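Local structure of yersinopine synthase (Yersinia pestis, 6C4M) at residues G31-L37 against Y168-Y174; E161-L165 against L247-E251; K210-Y214 against F324-Y330. The protein catalyses the NADPH-dependent reductive condensation of pyruvate with a histidine-aminobutanoate intermediate, the last step in the biosynthesis of the metallophore yersinopine. The contacts are given in a common frame with arbitrary orientation. Numbering follows the deposited sequence.

Contact 1: G31-L37 against Y168-Y174; sequences GPAAIQL and YYADTKY. With NAP (NADP nicotinamide-adenine-dinucleotide phosphate), chain B.
Helix 32-37, the N-terminal part of helix 32-44, crosses strand 170-173 at 116° with axes 7.2 Å apart, in a register of Pro32 on Lys173 (CA-CA 5.3 Å) and Ala33 on Thr172 (CA-CA 5.6 Å). No hydrogen bond joins the segments. Tyr168 (chi1 t, chi2 57°) lays a ring face on Ala33, whose CB is 3.5 Å from the ring centroid, a CH-pi contact 17° off the normal. Tyr168 OH lies 3.1 Å from Gln36 CB and hydrogen-bonds Thr172 OG1 (2.8 Å). With Thr172 in m, its CG2 lies 3.4 Å from Pro32 O. Tyr174 (m) swings its ring over Pro32, again CH-pi, Pro32 CD to the Tyr174 ring centroid 3.9 Å. Tyr169 takes the p rotamer, bringing OH within 3.3 Å of Leu37 CA and onward to a hydrogen bond with Asp40, while Gln36 (t, p) turns its amide to Thr206 and Gln84.

The sequence around Gly31 and Ala34 is consistent with a Rossmann-type GxGxxA turn; Gly31, Pro32 and Ala33 bind NADP. An ideal CB on Gly31 would fall 2.0 Å from NAP O3. Ala33 N donates to NAP O1N (2.9 Å); Thr172 N donates to NAP O7N (2.9 Å), and NAP N7N to Thr172 O (3.0 Å). Helix and strand thus meet by van der Waals and CH-pi contact, while backbone polar groups bind the NADP diphosphate and nicotinamide carboxamide.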
loop_
_atom_site.group_PDB
_atom_site.type_symbol
_atom_site.label_atom_id
_atom_site.label_comp_id
_atom_site.label_asym_id
_atom_site.label_seq_id
_atom_site.Cartn_x
_atom_site.Cartn_y
_atom_site.Cartn_z
ATOM N N GLY A 31 6.830 12.127 32.357
ATOM C CA GLY A 31 6.079 12.167 31.122
ATOM C C GLY A 31 4.643 11.707 31.342
ATOM O O GLY A 31 4.254 11.291 32.444
ATOM N N PRO A 32 3.821 11.779 30.294
ATOM C CA PRO A 32 2.397 11.442 30.471
ATOM C C PRO A 32 2.171 10.028 30.966
ATOM O O PRO A 32 1.231 9.792 31.738
ATOM C CB PRO A 32 1.796 11.675 29.068
ATOM C CG PRO A 32 2.970 11.819 28.119
ATOM C CD PRO A 32 4.130 12.254 28.922
ATOM N N ALA A 33 3.023 9.078 30.575
ATOM C CA ALA A 33 2.890 7.720 31.093
ATOM C C ALA A 33 2.962 7.684 32.620
ATOM O O ALA A 33 2.285 6.868 33.258
ATOM C CB ALA A 33 3.980 6.834 30.491
ATOM N N ALA A 34 3.762 8.560 33.228
ATOM C CA ALA A 34 3.885 8.527 34.683
ATOM C C ALA A 34 2.574 8.892 35.347
ATOM O O ALA A 34 2.283 8.412 36.448
ATOM C CB ALA A 34 4.998 9.469 35.151
ATOM N N ILE A 35 1.761 9.720 34.700
ATOM C CA ILE A 35 0.456 10.026 35.268
ATOM C C ILE A 35 -0.426 8.782 35.243
ATOM O O ILE A 35 -1.057 8.429 36.248
ATOM C CB ILE A 35 -0.188 11.210 34.526
ATOM C CG1 ILE A 35 0.668 12.469 34.722
ATOM C CG2 ILE A 35 -1.592 11.465 35.016
ATOM C CD1 ILE A 35 0.305 13.602 33.771
ATOM N N GLN A 36 -0.474 8.081 34.106
ATOM C CA GLN A 36 -1.243 6.838 34.061
ATOM C C GLN A 36 -0.737 5.855 35.109
ATOM O O GLN A 36 -1.526 5.197 35.801
ATOM C CB GLN A 36 -1.146 6.186 32.696
ATOM C CG GLN A 36 -1.884 4.813 32.597
ATOM C CD GLN A 36 -3.401 4.941 32.652
ATOM O OE1 GLN A 36 -4.012 5.685 31.867
ATOM N NE2 GLN A 36 -4.016 4.219 33.582
ATOM N N LEU A 37 0.585 5.680 35.155
ATOM C CA LEU A 37 1.204 4.776 36.113
ATOM C C LEU A 37 0.838 5.158 37.535
ATOM O O LEU A 37 0.469 4.300 38.340
ATOM C CB LEU A 37 2.719 4.799 35.935
ATOM C CG LEU A 37 3.590 3.997 36.899
ATOM C CD1 LEU A 37 3.314 2.512 36.790
ATOM C CD2 LEU A 37 5.050 4.315 36.585
ATOM N N TYR A 168 6.080 0.295 27.495
ATOM C CA TYR A 168 5.023 0.939 28.253
ATOM C C TYR A 168 3.695 0.319 27.833
ATOM O O TYR A 168 3.527 -0.110 26.679
ATOM C CB TYR A 168 5.033 2.451 28.033
ATOM C CG TYR A 168 3.869 3.149 28.684
ATOM C CD1 TYR A 168 3.642 3.031 30.055
ATOM C CD2 TYR A 168 2.988 3.928 27.927
ATOM C CE1 TYR A 168 2.559 3.650 30.647
ATOM C CE2 TYR A 168 1.901 4.558 28.514
ATOM C CZ TYR A 168 1.694 4.423 29.868
ATOM O OH TYR A 168 0.611 5.056 30.452
ATOM N N TYR A 169 2.768 0.213 28.788
ATOM C CA TYR A 169 1.593 -0.638 28.611
ATOM C C TYR A 169 0.379 0.099 28.048
ATOM O O TYR A 169 -0.724 -0.474 28.006
ATOM C CB TYR A 169 1.236 -1.313 29.943
ATOM C CG TYR A 169 0.945 -0.391 31.101
ATOM C CD1 TYR A 169 -0.334 0.113 31.321
ATOM C CD2 TYR A 169 1.948 -0.066 32.026
ATOM C CE1 TYR A 169 -0.600 0.954 32.426
ATOM C CE2 TYR A 169 1.699 0.753 33.106
ATOM C CZ TYR A 169 0.440 1.269 33.315
ATOM O OH TYR A 169 0.233 2.067 34.440
ATOM N N ALA A 170 0.554 1.325 27.565
ATOM C CA ALA A 170 -0.568 2.107 27.085
ATOM C C ALA A 170 -0.106 3.127 26.052
ATOM O O ALA A 170 1.071 3.199 25.680
ATOM C CB ALA A 170 -1.251 2.824 28.237
ATOM N N ASP A 171 -1.063 3.959 25.653
ATOM C CA ASP A 171 -0.877 5.119 24.788
ATOM C C ASP A 171 -1.426 6.323 25.548
ATOM O O ASP A 171 -2.646 6.467 25.695
ATOM C CB ASP A 171 -1.621 4.907 23.472
ATOM C CG ASP A 171 -1.378 6.023 22.466
ATOM O OD1 ASP A 171 -1.071 7.168 22.870
ATOM O OD2 ASP A 171 -1.491 5.739 21.263
ATOM N N THR A 172 -0.539 7.182 26.032
ATOM C CA THR A 172 -0.913 8.250 26.952
ATOM C C THR A 172 -0.233 9.546 26.540
ATOM O O THR A 172 0.959 9.550 26.228
ATOM C CB THR A 172 -0.508 7.917 28.411
ATOM O OG1 THR A 172 -1.021 6.625 28.766
ATOM C CG2 THR A 172 -1.064 8.978 29.377
ATOM N N LYS A 173 -0.989 10.644 26.588
ATOM C CA LYS A 173 -0.547 11.925 26.059
ATOM C C LYS A 173 -1.073 13.069 26.918
ATOM O O LYS A 173 -2.054 12.935 27.659
ATOM C CB LYS A 173 -1.000 12.097 24.596
ATOM C CG LYS A 173 -0.102 11.361 23.644
ATOM C CD LYS A 173 -0.870 10.460 22.679
ATOM C CE LYS A 173 0.106 9.689 21.776
ATOM N NZ LYS A 173 1.186 8.981 22.578
ATOM N N TYR A 174 -0.399 14.207 26.806
ATOM C CA TYR A 174 -0.789 15.399 27.546
ATOM C C TYR A 174 -2.113 15.983 27.067
ATOM O O TYR A 174 -2.358 16.013 25.867
ATOM C CB TYR A 174 0.314 16.433 27.425
ATOM C CG TYR A 174 1.516 16.135 28.287
ATOM C CD1 TYR A 174 1.362 15.798 29.622
ATOM C CD2 TYR A 174 2.805 16.185 27.762
ATOM C CE1 TYR A 174 2.453 15.534 30.413
ATOM C CE2 TYR A 174 3.909 15.918 28.553
ATOM C CZ TYR A 174 3.719 15.592 29.879
ATOM O OH TYR A 174 4.790 15.316 30.687
HETATM P PA NAP B . 8.806 10.934 27.673
HETATM O O1A NAP B . 9.388 9.644 27.242
HETATM O O2A NAP B . 8.661 11.932 26.494
HETATM O O5B NAP B . 9.784 11.553 28.841
HETATM C C5B NAP B . 9.666 10.905 30.127
HETATM C C4B NAP B . 10.601 11.643 31.104
HETATM O O4B NAP B . 12.036 11.535 30.509
HETATM C C3B NAP B . 10.322 12.894 31.187
HETATM O O3B NAP B . 10.549 13.389 32.545
HETATM C C2B NAP B . 11.390 13.649 30.189
HETATM O O2B NAP B . 11.616 15.028 30.644
HETATM C C1B NAP B . 12.484 12.982 30.278
HETATM N N9A NAP B . 13.082 12.963 28.942
HETATM C C8A NAP B . 12.635 12.722 27.699
HETATM N N7A NAP B . 13.699 12.898 26.902
HETATM C C5A NAP B . 14.774 13.244 27.678
HETATM C C6A NAP B . 16.062 13.505 27.282
HETATM N N6A NAP B . 16.766 13.547 26.000
HETATM N N1A NAP B . 16.982 13.829 28.208
HETATM C C2A NAP B . 16.637 13.883 29.539
HETATM N N3A NAP B . 15.356 13.621 29.926
HETATM C C4A NAP B . 14.415 13.292 28.970
HETATM O O3 NAP B . 7.304 10.624 28.300
HETATM P PN NAP B . 6.427 9.265 28.313
HETATM O O1N NAP B . 5.713 9.306 29.591
HETATM O O2N NAP B . 5.490 9.371 27.085
HETATM O O5D NAP B . 7.290 7.848 28.132
HETATM C C5D NAP B . 7.689 7.063 29.288
HETATM C C4D NAP B . 8.432 5.829 28.740
HETATM O O4D NAP B . 7.436 4.952 27.851
HETATM C C3D NAP B . 9.441 6.112 27.942
HETATM O O3D NAP B . 10.400 4.952 28.067
HETATM C C2D NAP B . 8.904 6.068 26.507
HETATM O O2D NAP B . 9.891 5.644 25.691
HETATM C C1D NAP B . 7.849 4.949 26.613
HETATM N N1N NAP B . 6.671 5.113 25.726
HETATM C C2N NAP B . 5.583 5.821 26.099
HETATM C C3N NAP B . 4.483 5.906 25.215
HETATM C C7N NAP B . 3.222 6.711 25.597
HETATM O O7N NAP B . 2.173 6.444 25.161
HETATM N N7N NAP B . 3.392 7.805 26.515
HETATM C C4N NAP B . 4.520 5.290 23.996
HETATM C C5N NAP B . 5.607 4.593 23.630
HETATM C C6N NAP B . 6.696 4.491 24.504
HETATM P P2B NAP B . 10.560 16.265 30.152
HETATM O O1X NAP B . 10.987 16.683 28.761
HETATM O O2X NAP B . 9.157 15.760 30.114
HETATM O O3X NAP B . 10.727 17.441 31.087
#

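Contact 2: E161-L165 against L247-E251; sequences EVISL and LLAAE
Strand 161-165 is in regular beta conformation and runs nearly alongside the short helix 247-251: their N-to-C directions differ by 17° and the axes approach to 7.7 Å. The closest CA pair, Ser164 and Leu247 at 6.0 Å, sets the register. Backbone hydrogen bonds from Ala250 N and Glu251 N to Leu247 O, both 3.0 Å, define the helical turn. The segments together bury 227 Å².

Across the segments there is a single hydrogen bond, Ser164 OG to Glu251 OE2 at 2.6 Å; Ser164 OG also bonds Ser140 OG. Ser164 points its CA-CB bond toward the helix with chi1 at -82°, whereas that of Glu251 leaves sideways and the m, t rotamer, with chi3 at -8°, brings the carboxylate back to the strand. This carboxylate also accepts from the backbone: Gly143 N donates to OE1 and Gly145 N to OE2, so Glu251 ties the strand to the start of helix 144-154.

Helix 247-251 packs on one face of the mixed sheet of this probable Rossmann-type dinucleotide-binding domain, in which strand 161-165 pairs parallel with 134-137 and antiparallel with 203-217. Val162 and Ser164 direct CB toward helix 247-251; Ile163 and Leu165 direct it away, Ile163 meeting helix 225-235.

Apolar contact centres on Leu247 (m, t). Leu247 CD2 lies 3.5 Å from Val162 O, 3.7 Å from Ser164 N and 4.3 Å from Val162 CG1, so the methyl rests against the strand backbone as well as a side chain. Ala250 CB, pointing toward the strand, adds a looser approach of 4.1 Å to Ser164 O.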
loop_
_atom_site.group_PDB
_atom_site.type_symbol
_atom_site.label_atom_id
_atom_site.label_comp_id
_atom_site.label_asym_id
_atom_site.label_seq_id
_atom_site.Cartn_x
_atom_site.Cartn_y
_atom_site.Cartn_z
ATOM N N GLU A 161 15.511 -6.230 43.301
ATOM C CA GLU A 161 14.901 -6.908 42.169
ATOM C C GLU A 161 14.818 -5.961 40.971
ATOM O O GLU A 161 14.325 -4.833 41.092
ATOM C CB GLU A 161 13.517 -7.433 42.570
ATOM C CG GLU A 161 12.807 -8.242 41.479
ATOM C CD GLU A 161 11.563 -8.967 42.003
ATOM O OE1 GLU A 161 11.310 -8.870 43.235
ATOM O OE2 GLU A 161 10.849 -9.629 41.193
ATOM N N VAL A 162 15.346 -6.399 39.831
ATOM C CA VAL A 162 15.348 -5.606 38.597
ATOM C C VAL A 162 14.322 -6.213 37.658
ATOM O O VAL A 162 14.411 -7.397 37.326
ATOM C CB VAL A 162 16.734 -5.567 37.935
ATOM C CG1 VAL A 162 16.677 -4.800 36.643
ATOM C CG2 VAL A 162 17.743 -4.927 38.883
ATOM N N ILE A 163 13.340 -5.413 37.249
ATOM C CA ILE A 163 12.273 -5.869 36.374
ATOM C C ILE A 163 12.252 -5.003 35.118
ATOM O O ILE A 163 12.072 -3.780 35.192
ATOM C CB ILE A 163 10.911 -5.850 37.087
ATOM C CG1 ILE A 163 10.876 -6.909 38.207
ATOM C CG2 ILE A 163 9.805 -6.149 36.106
ATOM C CD1 ILE A 163 9.650 -6.839 39.054
ATOM N N SER A 164 12.439 -5.644 33.970
ATOM C CA SER A 164 12.232 -5.048 32.651
ATOM C C SER A 164 10.846 -5.376 32.100
ATOM O O SER A 164 10.474 -6.547 32.005
ATOM C CB SER A 164 13.268 -5.560 31.655
ATOM O OG SER A 164 14.493 -4.874 31.748
ATOM N N LEU A 165 10.103 -4.337 31.726
ATOM C CA LEU A 165 8.889 -4.460 30.933
ATOM C C LEU A 165 9.226 -4.210 29.472
ATOM O O LEU A 165 9.966 -3.277 29.158
ATOM C CB LEU A 165 7.828 -3.463 31.399
ATOM C CG LEU A 165 7.386 -3.640 32.865
ATOM C CD1 LEU A 165 6.852 -2.345 33.400
ATOM C CD2 LEU A 165 6.349 -4.720 32.955
ATOM N N LEU A 247 15.991 -11.153 31.761
ATOM C CA LEU A 247 15.674 -9.778 31.394
ATOM C C LEU A 247 15.689 -9.613 29.876
ATOM O O LEU A 247 14.746 -9.077 29.291
ATOM C CB LEU A 247 16.671 -8.813 32.056
ATOM C CG LEU A 247 16.557 -8.835 33.588
ATOM C CD1 LEU A 247 17.871 -8.414 34.275
ATOM C CD2 LEU A 247 15.360 -7.953 34.051
ATOM N N LEU A 248 16.724 -10.131 29.219
ATOM C CA LEU A 248 16.819 -9.999 27.764
ATOM C C LEU A 248 15.669 -10.721 27.070
ATOM O O LEU A 248 15.172 -10.251 26.037
ATOM C CB LEU A 248 18.158 -10.552 27.299
ATOM C CG LEU A 248 18.983 -9.984 26.149
ATOM C CD1 LEU A 248 18.942 -8.448 26.000
ATOM C CD2 LEU A 248 20.402 -10.454 26.408
ATOM N N ALA A 249 15.220 -11.848 27.635
ATOM C CA ALA A 249 14.142 -12.612 27.037
ATOM C C ALA A 249 12.808 -11.885 27.105
ATOM O O ALA A 249 11.872 -12.288 26.411
ATOM C CB ALA A 249 14.012 -13.974 27.702
ATOM N N ALA A 250 12.690 -10.847 27.932
ATOM C CA ALA A 250 11.545 -9.941 27.848
ATOM C C ALA A 250 11.841 -8.742 26.942
ATOM O O ALA A 250 10.962 -8.315 26.179
ATOM C CB ALA A 250 11.153 -9.425 29.232
ATOM N N GLU A 251 13.074 -8.207 27.017
ATOM C CA GLU A 251 13.418 -6.973 26.319
ATOM C C GLU A 251 13.402 -7.178 24.806
ATOM O O GLU A 251 13.232 -6.223 24.042
ATOM C CB GLU A 251 14.804 -6.488 26.783
ATOM C CG GLU A 251 14.848 -5.992 28.235
ATOM C CD GLU A 251 16.247 -5.982 28.875
ATOM O OE1 GLU A 251 17.227 -6.498 28.293
ATOM O OE2 GLU A 251 16.370 -5.464 30.025
#

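Contact 3: K210-Y214 against F324-Y330; sequences KQRIY and FLNDDNY
Strand 212-214, part of strand 203-217, faces helix 324-329, part of helix 321-329, with axes 9.8 Å apart and at 117°. Arg212 is nearest Asp328 (CA-CA 6.6 Å) and Lys210 nearest Asn329 (CA-CA 7.3 Å).

Asp328, in rotamer m, is the main acceptor. Tyr214 (m) donates from OH to Asp328 OD2 at 2.6 Å, and Arg323 forms a salt bridge to the same oxygen. Arg212 NE makes a longer salt bridge to Asp328 OD1, 3.5 Å, at the guanidinium edge. Gln211 (p, t) makes no hydrogen bond there: Gln211 OE1 and Asp327 O, 3.3 Å apart, are both acceptors, and Gln211 NE2, 3.4 Å from Asp327 O, has a poor angle. Lys210 extends NZ to 2.6 Å from Tyr330 OH.

Asn329 ND2 donates to Phe324 O (3.0 Å), which also receives Asp328 N (3.0 Å). Tyr330 N bonds Leu325 O (3.0 Å), an i to i-5 bond accompanying the pi-type turn at 324-329.

Tyr214 CE1 and Phe324 CE1 meet at 4.3 Å, and Phe253 stacks on Tyr214. This largely polar junction joins the nucleotide-binding sheet to the helical part of this dehydrogenase fold; the Tyr330 side chain is about 9 Å from that of His260, the inferred proton donor/acceptor.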
loop_
_atom_site.group_PDB
_atom_site.type_symbol
_atom_site.label_atom_id
_atom_site.label_comp_id
_atom_site.label_asym_id
_atom_site.label_seq_id
_atom_site.Cartn_x
_atom_site.Cartn_y
_atom_site.Cartn_z
ATOM N N LYS A 210 -2.315 -1.712 25.869
ATOM C CA LYS A 210 -1.746 -2.831 25.132
ATOM C C LYS A 210 -2.442 -4.129 25.538
ATOM O O LYS A 210 -3.027 -4.226 26.614
ATOM C CB LYS A 210 -0.241 -2.952 25.390
ATOM C CG LYS A 210 0.622 -1.737 24.968
ATOM C CD LYS A 210 0.774 -1.563 23.499
ATOM C CE LYS A 210 1.644 -0.327 23.230
ATOM N NZ LYS A 210 1.611 0.094 21.769
ATOM N N GLN A 211 -2.350 -5.153 24.677
ATOM C CA GLN A 211 -2.972 -6.438 25.016
ATOM C C GLN A 211 -2.062 -7.310 25.877
ATOM O O GLN A 211 -2.555 -8.051 26.741
ATOM C CB GLN A 211 -3.403 -7.201 23.759
ATOM C CG GLN A 211 -2.346 -7.372 22.684
ATOM C CD GLN A 211 -2.918 -7.967 21.382
ATOM O OE1 GLN A 211 -2.707 -7.430 20.289
ATOM N NE2 GLN A 211 -3.627 -9.081 21.501
ATOM N N ARG A 212 -0.745 -7.264 25.664
ATOM C CA ARG A 212 0.149 -7.956 26.577
ATOM C C ARG A 212 1.489 -7.237 26.682
ATOM O O ARG A 212 1.891 -6.464 25.804
ATOM C CB ARG A 212 0.347 -9.427 26.178
ATOM C CG ARG A 212 1.028 -9.729 24.864
ATOM C CD ARG A 212 0.867 -11.251 24.578
ATOM N NE ARG A 212 -0.397 -11.542 23.898
ATOM C CZ ARG A 212 -1.478 -12.106 24.424
ATOM N NH1 ARG A 212 -1.511 -12.522 25.691
ATOM N NH2 ARG A 212 -2.550 -12.274 23.655
ATOM N N ILE A 213 2.149 -7.498 27.807
ATOM C CA ILE A 213 3.481 -7.018 28.117
ATOM C C ILE A 213 4.297 -8.223 28.542
ATOM O O ILE A 213 3.801 -9.103 29.255
ATOM C CB ILE A 213 3.454 -5.965 29.242
ATOM C CG1 ILE A 213 2.652 -4.724 28.831
ATOM C CG2 ILE A 213 4.838 -5.587 29.635
ATOM C CD1 ILE A 213 3.204 -3.981 27.619
ATOM N N TYR A 214 5.542 -8.263 28.112
ATOM C CA TYR A 214 6.477 -9.294 28.523
ATOM C C TYR A 214 7.342 -8.718 29.633
ATOM O O TYR A 214 7.781 -7.573 29.540
ATOM C CB TYR A 214 7.353 -9.742 27.352
ATOM C CG TYR A 214 6.592 -10.416 26.248
ATOM C CD1 TYR A 214 5.999 -9.675 25.239
ATOM C CD2 TYR A 214 6.455 -11.800 26.214
ATOM C CE1 TYR A 214 5.285 -10.292 24.226
ATOM C CE2 TYR A 214 5.737 -12.425 25.198
ATOM C CZ TYR A 214 5.180 -11.658 24.201
ATOM O OH TYR A 214 4.462 -12.259 23.210
ATOM N N PHE A 324 4.871 -11.253 16.290
ATOM C CA PHE A 324 4.884 -10.222 17.330
ATOM C C PHE A 324 4.155 -8.968 16.861
ATOM O O PHE A 324 3.294 -8.436 17.568
ATOM C CB PHE A 324 6.336 -9.902 17.709
ATOM C CG PHE A 324 6.494 -8.749 18.676
ATOM C CD1 PHE A 324 6.065 -8.862 20.001
ATOM C CD2 PHE A 324 7.125 -7.573 18.279
ATOM C CE1 PHE A 324 6.229 -7.807 20.902
ATOM C CE2 PHE A 324 7.300 -6.519 19.177
ATOM C CZ PHE A 324 6.862 -6.643 20.491
ATOM N N LEU A 325 4.508 -8.460 15.677
ATOM C CA LEU A 325 3.845 -7.260 15.171
ATOM C C LEU A 325 2.345 -7.458 15.049
ATOM O O LEU A 325 1.556 -6.581 15.423
ATOM C CB LEU A 325 4.398 -6.873 13.810
ATOM C CG LEU A 325 5.869 -6.510 13.745
ATOM C CD1 LEU A 325 6.316 -6.319 12.268
ATOM C CD2 LEU A 325 6.145 -5.243 14.540
ATOM N N ASN A 326 1.930 -8.576 14.464
ATOM C CA ASN A 326 0.512 -8.754 14.193
ATOM C C ASN A 326 -0.231 -9.142 15.466
ATOM O O ASN A 326 -1.227 -8.507 15.826
ATOM C CB ASN A 326 0.308 -9.820 13.118
ATOM C CG ASN A 326 -1.109 -9.850 12.576
ATOM O OD1 ASN A 326 -1.467 -9.096 11.676
ATOM N ND2 ASN A 326 -1.932 -10.735 13.137
ATOM N N ASP A 327 0.258 -10.173 16.162
ATOM C CA ASP A 327 -0.534 -10.796 17.224
ATOM C C ASP A 327 -0.328 -10.131 18.581
ATOM O O ASP A 327 -1.216 -10.210 19.428
ATOM C CB ASP A 327 -0.214 -12.295 17.336
ATOM C CG ASP A 327 -0.696 -13.106 16.148
ATOM O OD1 ASP A 327 -1.278 -12.535 15.179
ATOM O OD2 ASP A 327 -0.474 -14.342 16.182
ATOM N N ASP A 328 0.797 -9.478 18.822
ATOM C CA ASP A 328 0.995 -8.767 20.088
ATOM C C ASP A 328 0.820 -7.256 19.991
ATOM O O ASP A 328 0.721 -6.608 21.034
ATOM C CB ASP A 328 2.381 -9.053 20.650
ATOM C CG ASP A 328 2.606 -10.528 20.945
ATOM O OD1 ASP A 328 1.617 -11.291 21.015
ATOM O OD2 ASP A 328 3.784 -10.922 21.118
ATOM N N ASN A 329 0.794 -6.665 18.786
ATOM C CA ASN A 329 0.677 -5.208 18.689
ATOM C C ASN A 329 -0.560 -4.778 17.892
ATOM O O ASN A 329 -1.584 -4.439 18.496
ATOM C CB ASN A 329 1.979 -4.633 18.125
ATOM C CG ASN A 329 3.134 -4.772 19.105
ATOM O OD1 ASN A 329 3.409 -3.846 19.875
ATOM N ND2 ASN A 329 3.777 -5.952 19.124
ATOM N N TYR A 330 -0.508 -4.794 16.543
ATOM C CA TYR A 330 -1.633 -4.294 15.746
ATOM C C TYR A 330 -1.908 -5.263 14.591
ATOM O O TYR A 330 -1.030 -5.485 13.755
ATOM C CB TYR A 330 -1.330 -2.879 15.234
ATOM C CG TYR A 330 -0.779 -1.972 16.308
ATOM C CD1 TYR A 330 0.595 -1.876 16.517
ATOM C CD2 TYR A 330 -1.624 -1.223 17.135
ATOM C CE1 TYR A 330 1.124 -1.050 17.510
ATOM C CE2 TYR A 330 -1.102 -0.387 18.135
ATOM C CZ TYR A 330 0.277 -0.310 18.315
ATOM O OH TYR A 330 0.837 0.497 19.297
#

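How the contacts relate
All three contacts reach one mixed sheet. Strand 203-217, which carries residues 210-214 of contact 3, pairs antiparallel with both strand 161-165 of contact 2 and strand 170-173 of contact 1. Centres lie about 20 Å apart for contacts 1 and 2 and about 17 Å for each other pair. Along the chain contact 2 crosses contacts 1 and 3, whereas contact 1 closes before contact 3 opens. Tyr169 O to Lys210 N, 2.9 Å, is a probable hydrogen bond between contacts 1 and 3; Leu165 CD2 and Ile213 CG2 pack at 3.7 Å between contacts 2 and 3. Helices 247-251 and 321-329 thus pack against the sheet that carries NADP-binding Thr172 on strand 170-173.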